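Local coordinates for CYCLIN domain-containing protein (Chaetomium thermophilum, PDB 6Z3U) that probably acts as the cyclin H-type regulatory subunit of the CDK-activating kinase complex, together with a kinase and a RING-type domain-containing protein, at residues Q238-R249 with T321-S330; P188-I196 with E214-R222. All blocks are in the same frame, centred on the assembly; numbering follows the deposited sequence.

Contact 1. Residues Q238-R249 with T321-S330; sequences QIMLAALSLADR and TIEACRDMLS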
# COMPACT_ATOMS: atom_id res chain seq x y z
N GLN A 238 -1.55 19.62 -3.40
CA GLN A 238 -1.17 20.73 -4.26
C GLN A 238 -1.64 20.50 -5.69
O GLN A 238 -2.22 21.40 -6.32
CB GLN A 238 0.35 20.91 -4.22
CG GLN A 238 0.87 21.34 -2.85
CD GLN A 238 2.38 21.28 -2.75
OE1 GLN A 238 3.06 20.86 -3.69
NE2 GLN A 238 2.92 21.69 -1.61
N ILE A 239 -1.41 19.30 -6.23
CA ILE A 239 -1.88 18.98 -7.57
C ILE A 239 -3.40 19.03 -7.63
O ILE A 239 -3.99 19.56 -8.58
CB ILE A 239 -1.35 17.60 -8.01
CG1 ILE A 239 0.18 17.63 -8.09
CG2 ILE A 239 -1.95 17.20 -9.35
CD1 ILE A 239 0.80 16.27 -8.31
N MET A 240 -4.07 18.48 -6.61
CA MET A 240 -5.53 18.46 -6.59
C MET A 240 -6.09 19.88 -6.64
O MET A 240 -7.00 20.16 -7.42
CB MET A 240 -6.02 17.72 -5.34
CG MET A 240 -7.52 17.75 -5.16
SD MET A 240 -8.08 19.17 -4.21
CE MET A 240 -9.46 19.72 -5.20
N LEU A 241 -5.57 20.77 -5.79
CA LEU A 241 -6.04 22.16 -5.81
C LEU A 241 -5.75 22.82 -7.15
O LEU A 241 -6.53 23.66 -7.61
CB LEU A 241 -5.38 22.94 -4.67
CG LEU A 241 -5.83 22.58 -3.25
CD1 LEU A 241 -4.87 23.16 -2.23
CD2 LEU A 241 -7.24 23.06 -2.99
N ALA A 242 -4.64 22.45 -7.80
CA ALA A 242 -4.30 23.05 -9.09
C ALA A 242 -5.30 22.65 -10.17
O ALA A 242 -5.75 23.49 -10.95
CB ALA A 242 -2.88 22.66 -9.49
N ALA A 243 -5.66 21.37 -10.22
CA ALA A 243 -6.66 20.93 -11.19
C ALA A 243 -8.00 21.59 -10.94
O ALA A 243 -8.72 21.95 -11.88
CB ALA A 243 -6.79 19.41 -11.16
N LEU A 244 -8.37 21.76 -9.66
CA LEU A 244 -9.60 22.48 -9.34
C LEU A 244 -9.47 23.96 -9.68
O LEU A 244 -10.44 24.58 -10.15
CB LEU A 244 -9.94 22.29 -7.86
CG LEU A 244 -11.13 23.09 -7.32
CD1 LEU A 244 -12.41 22.76 -8.07
CD2 LEU A 244 -11.31 22.83 -5.83
N SER A 245 -8.29 24.54 -9.45
CA SER A 245 -8.08 25.94 -9.79
C SER A 245 -8.25 26.18 -11.29
O SER A 245 -8.73 27.24 -11.70
CB SER A 245 -6.69 26.39 -9.35
OG SER A 245 -6.54 27.80 -9.48
N LEU A 246 -7.86 25.20 -12.11
CA LEU A 246 -8.07 25.31 -13.55
C LEU A 246 -9.54 25.16 -13.91
O LEU A 246 -10.02 25.81 -14.85
CB LEU A 246 -7.23 24.26 -14.28
CG LEU A 246 -5.72 24.48 -14.23
CD1 LEU A 246 -4.98 23.17 -14.48
CD2 LEU A 246 -5.29 25.53 -15.24
N ALA A 247 -10.27 24.33 -13.18
CA ALA A 247 -11.69 24.13 -13.46
C ALA A 247 -12.53 25.30 -12.96
O ALA A 247 -13.47 25.73 -13.63
CB ALA A 247 -12.17 22.82 -12.83
N ASP A 248 -12.20 25.83 -11.78
CA ASP A 248 -12.95 26.95 -11.20
C ASP A 248 -12.03 27.64 -10.19
O ASP A 248 -11.97 27.24 -9.03
CB ASP A 248 -14.24 26.47 -10.55
CG ASP A 248 -15.18 27.61 -10.20
OD1 ASP A 248 -14.69 28.68 -9.78
OD2 ASP A 248 -16.41 27.43 -10.34
N ARG A 249 -11.32 28.66 -10.66
CA ARG A 249 -10.35 29.35 -9.81
C ARG A 249 -11.01 29.92 -8.56
O ARG A 249 -10.37 29.99 -7.50
CB ARG A 249 -9.65 30.46 -10.59
CG ARG A 249 -8.46 31.08 -9.87
CD ARG A 249 -7.97 32.35 -10.55
NE ARG A 249 -7.21 32.09 -11.76
CZ ARG A 249 -5.92 31.77 -11.79
NH1 ARG A 249 -5.31 31.56 -12.94
NH2 ARG A 249 -5.23 31.67 -10.65
N THR A 321 2.80 28.22 -4.79
CA THR A 321 3.12 26.85 -5.21
C THR A 321 2.02 26.28 -6.10
O THR A 321 2.32 25.64 -7.12
CB THR A 321 3.32 25.96 -3.98
OG1 THR A 321 4.36 26.51 -3.16
CG2 THR A 321 3.71 24.55 -4.41
N ILE A 322 0.75 26.49 -5.73
CA ILE A 322 -0.34 26.00 -6.56
C ILE A 322 -0.31 26.66 -7.93
O ILE A 322 -0.57 26.02 -8.96
CB ILE A 322 -1.70 26.23 -5.86
CG1 ILE A 322 -1.71 25.61 -4.46
CG2 ILE A 322 -2.83 25.66 -6.70
CD1 ILE A 322 -1.51 24.12 -4.44
N GLU A 323 0.02 27.96 -7.97
CA GLU A 323 0.08 28.66 -9.25
C GLU A 323 1.19 28.09 -10.13
O GLU A 323 1.03 27.99 -11.35
CB GLU A 323 0.29 30.16 -9.01
CG GLU A 323 -0.14 31.05 -10.17
CD GLU A 323 -1.62 30.93 -10.50
OE1 GLU A 323 -1.96 30.89 -11.69
OE2 GLU A 323 -2.43 30.87 -9.55
N ALA A 324 2.31 27.72 -9.52
CA ALA A 324 3.38 27.06 -10.27
C ALA A 324 2.90 25.72 -10.82
O ALA A 324 3.18 25.38 -11.97
CB ALA A 324 4.61 26.88 -9.39
N CYS A 325 2.17 24.96 -10.00
CA CYS A 325 1.60 23.70 -10.48
C CYS A 325 0.50 23.95 -11.50
O CYS A 325 0.36 23.20 -12.47
CB CYS A 325 1.05 22.90 -9.30
SG CYS A 325 0.34 21.30 -9.75
N ARG A 326 -0.29 25.01 -11.30
CA ARG A 326 -1.35 25.33 -12.25
C ARG A 326 -0.79 25.57 -13.64
O ARG A 326 -1.40 25.18 -14.64
CB ARG A 326 -2.12 26.56 -11.76
CG ARG A 326 -3.51 26.71 -12.36
CD ARG A 326 -4.16 28.01 -11.91
NE ARG A 326 -5.54 28.14 -12.38
CZ ARG A 326 -5.88 28.67 -13.55
NH1 ARG A 326 -4.96 29.11 -14.40
NH2 ARG A 326 -7.16 28.75 -13.89
N ASP A 327 0.38 26.21 -13.72
CA ASP A 327 0.99 26.49 -15.02
C ASP A 327 1.58 25.23 -15.64
O ASP A 327 1.51 25.04 -16.86
CB ASP A 327 2.06 27.57 -14.87
CG ASP A 327 1.47 28.92 -14.48
OD1 ASP A 327 0.35 29.24 -14.93
OD2 ASP A 327 2.13 29.65 -13.71
N MET A 328 2.18 24.36 -14.82
CA MET A 328 2.73 23.11 -15.35
C MET A 328 1.63 22.23 -15.94
O MET A 328 1.82 21.63 -17.00
CB MET A 328 3.47 22.36 -14.24
CG MET A 328 4.10 21.06 -14.71
SD MET A 328 5.28 20.37 -13.53
CE MET A 328 6.74 20.23 -14.57
N LEU A 329 0.48 22.16 -15.27
CA LEU A 329 -0.61 21.31 -15.76
C LEU A 329 -1.21 21.86 -17.05
O LEU A 329 -1.60 21.10 -17.94
CB LEU A 329 -1.69 21.18 -14.69
CG LEU A 329 -1.60 19.97 -13.76
CD1 LEU A 329 -0.23 19.87 -13.11
CD2 LEU A 329 -2.70 20.03 -12.71
N SER A 330 -1.31 23.19 -17.16
CA SER A 330 -1.99 23.79 -18.31
C SER A 330 -1.35 23.40 -19.64
O SER A 330 -2.03 23.44 -20.67
CB SER A 330 -1.99 25.31 -18.16
OG SER A 330 -0.69 25.84 -18.32
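Helix 238-247 and helix 321-330 pack at a steep angle, their axes 8.6 Å apart at closest approach and their N-to-C directions 67° apart. The backbones come nearest at Ala-242 and Arg-326, with 4.9 Å between the two CA atoms. The small side chain of Ala-242 allows this. Its CB is a knob in the hole formed by Ile-322, Cys-325, Arg-326 and Leu-329, and lies 3.5 Å from Cys-325 SG. Leu-329 packs back as a knob among Ile-239, Ala-242, Ala-243 and Leu-246. Ile-322 CD1 lies over the backbone of Gln-238. In the Gln-238 amide, NE2 hydrogen-bonds to Val-60 O of the RING-type domain-containing protein chain and OE1 to Thr-235 N. Both helices belong to the C-terminal cyclin domain, where helix 313-330 lies across helix 236-247. Arg-326 closes the other end of the interface. Its chain is extended from CG to NE (chi3 -175°), which carries the guanidinium across to the last turn of helix 238-247. There NH2 donates to Ser-245 O at 3.1 Å, in the guanidinium plane but above the carbonyl plane. NE adds weak bonds to the same O and to Ser-245 OG. Leu-246 CD2 lies over the centre of one guanidinium face, 3.6 Å from Arg-326 CZ. The guanidinium of Arg-249 covers the opposite face, the two planes 32° apart. Arg-249 NH2 forms a salt bridge with Glu-323 OE2 at 3.1 Å, on the syn side of a nearly coplanar carboxylate. This carboxylate probably offsets part of the charge of the two neighbouring guanidiniums.

Contact 2. Residues P188-I196 with E214-R222; sequences PFRALRGAI and EQRAREILR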
# COMPACT_ATOMS: atom_id res chain seq x y z
N PRO A 188 -4.30 12.18 -6.35
CA PRO A 188 -5.19 13.25 -5.88
C PRO A 188 -6.67 13.04 -6.19
O PRO A 188 -7.46 13.96 -5.94
CB PRO A 188 -4.66 14.47 -6.65
CG PRO A 188 -3.78 13.91 -7.78
CD PRO A 188 -3.88 12.42 -7.74
N PHE A 189 -7.06 11.88 -6.72
CA PHE A 189 -8.47 11.66 -7.06
C PHE A 189 -9.34 11.71 -5.81
O PHE A 189 -10.32 12.47 -5.75
CB PHE A 189 -8.63 10.33 -7.78
CG PHE A 189 -7.75 10.18 -8.99
CD1 PHE A 189 -8.04 10.85 -10.16
CD2 PHE A 189 -6.63 9.36 -8.95
CE1 PHE A 189 -7.24 10.72 -11.27
CE2 PHE A 189 -5.82 9.22 -10.06
CZ PHE A 189 -6.13 9.90 -11.22
N ARG A 190 -9.00 10.92 -4.79
CA ARG A 190 -9.78 10.94 -3.56
C ARG A 190 -9.65 12.28 -2.85
O ARG A 190 -10.60 12.72 -2.19
CB ARG A 190 -9.33 9.81 -2.64
CG ARG A 190 -10.33 9.48 -1.54
CD ARG A 190 -9.85 8.30 -0.71
NE ARG A 190 -9.81 7.06 -1.48
CZ ARG A 190 -8.73 6.59 -2.09
NH1 ARG A 190 -7.58 7.24 -2.04
NH2 ARG A 190 -8.80 5.45 -2.77
N ALA A 191 -8.49 12.93 -2.96
CA ALA A 191 -8.35 14.28 -2.41
C ALA A 191 -9.35 15.25 -3.02
O ALA A 191 -9.83 16.16 -2.34
CB ALA A 191 -6.92 14.77 -2.63
N LEU A 192 -9.66 15.08 -4.31
CA LEU A 192 -10.62 15.97 -4.96
C LEU A 192 -12.00 15.83 -4.34
O LEU A 192 -12.64 16.83 -3.98
CB LEU A 192 -10.67 15.67 -6.46
CG LEU A 192 -11.74 16.39 -7.28
CD1 LEU A 192 -11.55 17.90 -7.23
CD2 LEU A 192 -11.72 15.89 -8.72
N ARG A 193 -12.49 14.60 -4.19
CA ARG A 193 -13.81 14.40 -3.60
C ARG A 193 -13.85 14.88 -2.16
O ARG A 193 -14.91 15.29 -1.67
CB ARG A 193 -14.20 12.92 -3.71
CG ARG A 193 -15.66 12.65 -3.42
CD ARG A 193 -16.12 11.36 -4.09
NE ARG A 193 -16.53 11.59 -5.47
CZ ARG A 193 -16.82 10.62 -6.34
NH1 ARG A 193 -16.74 9.35 -5.98
NH2 ARG A 193 -17.19 10.93 -7.58
N GLY A 194 -12.71 14.84 -1.47
CA GLY A 194 -12.65 15.39 -0.13
C GLY A 194 -12.75 16.91 -0.13
O GLY A 194 -13.39 17.50 0.74
N ALA A 195 -12.11 17.56 -1.11
CA ALA A 195 -12.17 19.01 -1.19
C ALA A 195 -13.56 19.51 -1.54
O ALA A 195 -13.95 20.61 -1.11
CB ALA A 195 -11.16 19.52 -2.22
N ILE A 196 -14.34 18.73 -2.30
CA ILE A 196 -15.68 19.15 -2.66
C ILE A 196 -16.58 19.19 -1.42
O ILE A 196 -17.42 20.09 -1.28
CB ILE A 196 -16.26 18.23 -3.74
CG1 ILE A 196 -15.49 18.38 -5.05
CG2 ILE A 196 -17.75 18.51 -3.95
CD1 ILE A 196 -15.61 19.75 -5.69
N GLU A 214 -16.05 19.81 -10.13
CA GLU A 214 -15.53 18.48 -9.83
C GLU A 214 -15.40 17.63 -11.09
O GLU A 214 -14.40 16.94 -11.28
CB GLU A 214 -16.44 17.77 -8.81
CG GLU A 214 -15.96 16.38 -8.43
CD GLU A 214 -16.81 15.74 -7.35
OE1 GLU A 214 -16.65 14.52 -7.10
OE2 GLU A 214 -17.63 16.45 -6.74
N GLN A 215 -16.42 17.67 -11.95
CA GLN A 215 -16.37 16.88 -13.18
C GLN A 215 -15.13 17.23 -14.00
O GLN A 215 -14.39 16.34 -14.43
CB GLN A 215 -17.64 17.11 -14.00
CG GLN A 215 -18.90 16.56 -13.38
CD GLN A 215 -20.12 16.74 -14.27
OE1 GLN A 215 -20.81 17.75 -14.19
NE2 GLN A 215 -20.38 15.75 -15.12
N ARG A 216 -14.89 18.52 -14.21
CA ARG A 216 -13.75 18.92 -15.03
C ARG A 216 -12.44 18.62 -14.32
O ARG A 216 -11.52 18.03 -14.91
CB ARG A 216 -13.84 20.41 -15.38
CG ARG A 216 -12.68 20.90 -16.25
CD ARG A 216 -12.57 20.07 -17.52
NE ARG A 216 -11.50 20.52 -18.41
CZ ARG A 216 -11.09 19.85 -19.48
NH1 ARG A 216 -10.12 20.33 -20.23
NH2 ARG A 216 -11.66 18.69 -19.79
N ALA A 217 -12.33 19.01 -13.05
CA ALA A 217 -11.10 18.77 -12.31
C ALA A 217 -10.71 17.30 -12.32
O ALA A 217 -9.52 16.97 -12.31
CB ALA A 217 -11.25 19.26 -10.86
N ARG A 218 -11.70 16.40 -12.35
CA ARG A 218 -11.38 14.98 -12.40
C ARG A 218 -10.75 14.59 -13.73
O ARG A 218 -9.77 13.84 -13.77
CB ARG A 218 -12.65 14.16 -12.14
CG ARG A 218 -12.36 12.69 -11.90
CD ARG A 218 -13.55 11.96 -11.28
NE ARG A 218 -14.76 12.11 -12.07
CZ ARG A 218 -15.94 12.51 -11.61
NH1 ARG A 218 -16.11 12.80 -10.32
NH2 ARG A 218 -16.97 12.61 -12.44
N GLU A 219 -11.30 15.09 -14.84
CA GLU A 219 -10.71 14.82 -16.15
C GLU A 219 -9.30 15.39 -16.24
O GLU A 219 -8.41 14.79 -16.86
CB GLU A 219 -11.59 15.38 -17.26
CG GLU A 219 -12.79 14.51 -17.63
CD GLU A 219 -12.40 13.10 -18.05
OE1 GLU A 219 -11.20 12.87 -18.36
OE2 GLU A 219 -13.28 12.22 -18.08
N ILE A 220 -9.08 16.57 -15.65
CA ILE A 220 -7.73 17.14 -15.63
C ILE A 220 -6.78 16.23 -14.86
O ILE A 220 -5.69 15.91 -15.33
CB ILE A 220 -7.77 18.56 -15.02
CG1 ILE A 220 -8.65 19.47 -15.88
CG2 ILE A 220 -6.35 19.12 -14.90
CD1 ILE A 220 -8.76 20.90 -15.37
N LEU A 221 -7.20 15.80 -13.67
CA LEU A 221 -6.35 14.93 -12.86
C LEU A 221 -6.07 13.61 -13.58
O LEU A 221 -5.00 13.02 -13.40
CB LEU A 221 -7.00 14.67 -11.51
CG LEU A 221 -7.06 15.85 -10.53
CD1 LEU A 221 -7.75 15.43 -9.24
CD2 LEU A 221 -5.68 16.41 -10.24
N ARG A 222 -7.02 13.15 -14.39
CA ARG A 222 -6.88 11.88 -15.09
C ARG A 222 -5.84 11.92 -16.21
O ARG A 222 -5.50 10.86 -16.74
CB ARG A 222 -8.23 11.47 -15.68
CG ARG A 222 -9.17 10.82 -14.68
CD ARG A 222 -10.63 11.01 -15.07
NE ARG A 222 -11.52 10.18 -14.27
CZ ARG A 222 -12.67 9.67 -14.70
NH1 ARG A 222 -13.40 8.92 -13.89
NH2 ARG A 222 -13.09 9.91 -15.94
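This contact is an antiparallel helix pair in the C-terminal cyclin domain. Leu-192 of helix 189-196 is its knob, set in a hole of Glu-214, Ala-217, Arg-218 and Leu-221 on helix 214-221. The axes of these short segments run 162° apart in direction and 10.4 Å apart at closest approach. Leu-192 has CG anti to its backbone N (chi1 173°), and both methyls reach into the hole. CD1 meets Ala-217 CB at 3.9 Å, while CD2 lies 3.7 Å from Arg-218 N. Leu-221 packs beside Leu-192. Leu-221 CD1 lies 3.6 Å from Pro-188 O, and Leu-221 CD2 touches Pro-188 CG. Phe-189 brings CE1 to Leu-221 CB at 4.0 Å and also touches Arg-222 CG. At the other end Glu-214 reaches across with an extended chain. Arg-193 NE gives its OE1 a weak but fairly straight hydrogen bond of 3.4 Å, part of a salt bridge, with the carboxylate oxygen near the guanidinium plane. Arg-218 NH1 makes a long salt bridge to the same OE1. Glu-214 OE2 rests against Ile-196, 3.3 Å from CG1, and accepts a hydrogen bond from His-24 NE2 of the RING-type domain-containing protein chain. Glu-214 is therefore a shared acceptor in a buried place. Its charge probably eases the approach of the Arg-193 and Arg-218 guanidiniums, and it links the helix pair to the neighbouring subunit.

Overall arrangement
From the N terminus, the chain passes through the earlier helices, including those of the first cyclin-like region, before it enters helix 189-200, turns, and returns along helix 207-221. Contact 2 closes this short loop, with 17 residues between its segments. The chain then passes through the short helices 224-227 and 230-233 into helix 236-247. Contact 1 closes a wider loop of 71 intervening residues, part of it not modelled, when helix 313-330 comes back. The two loops follow in series and neither nest nor cross. Helix 236-247 joins them: Met-240 CE packs 3.4 Å from Leu-192 CD1, and Ala-243 CB 3.3 Å from Leu-221 CD2. Together they tie four helices of the C-terminal cyclin domain into one unit.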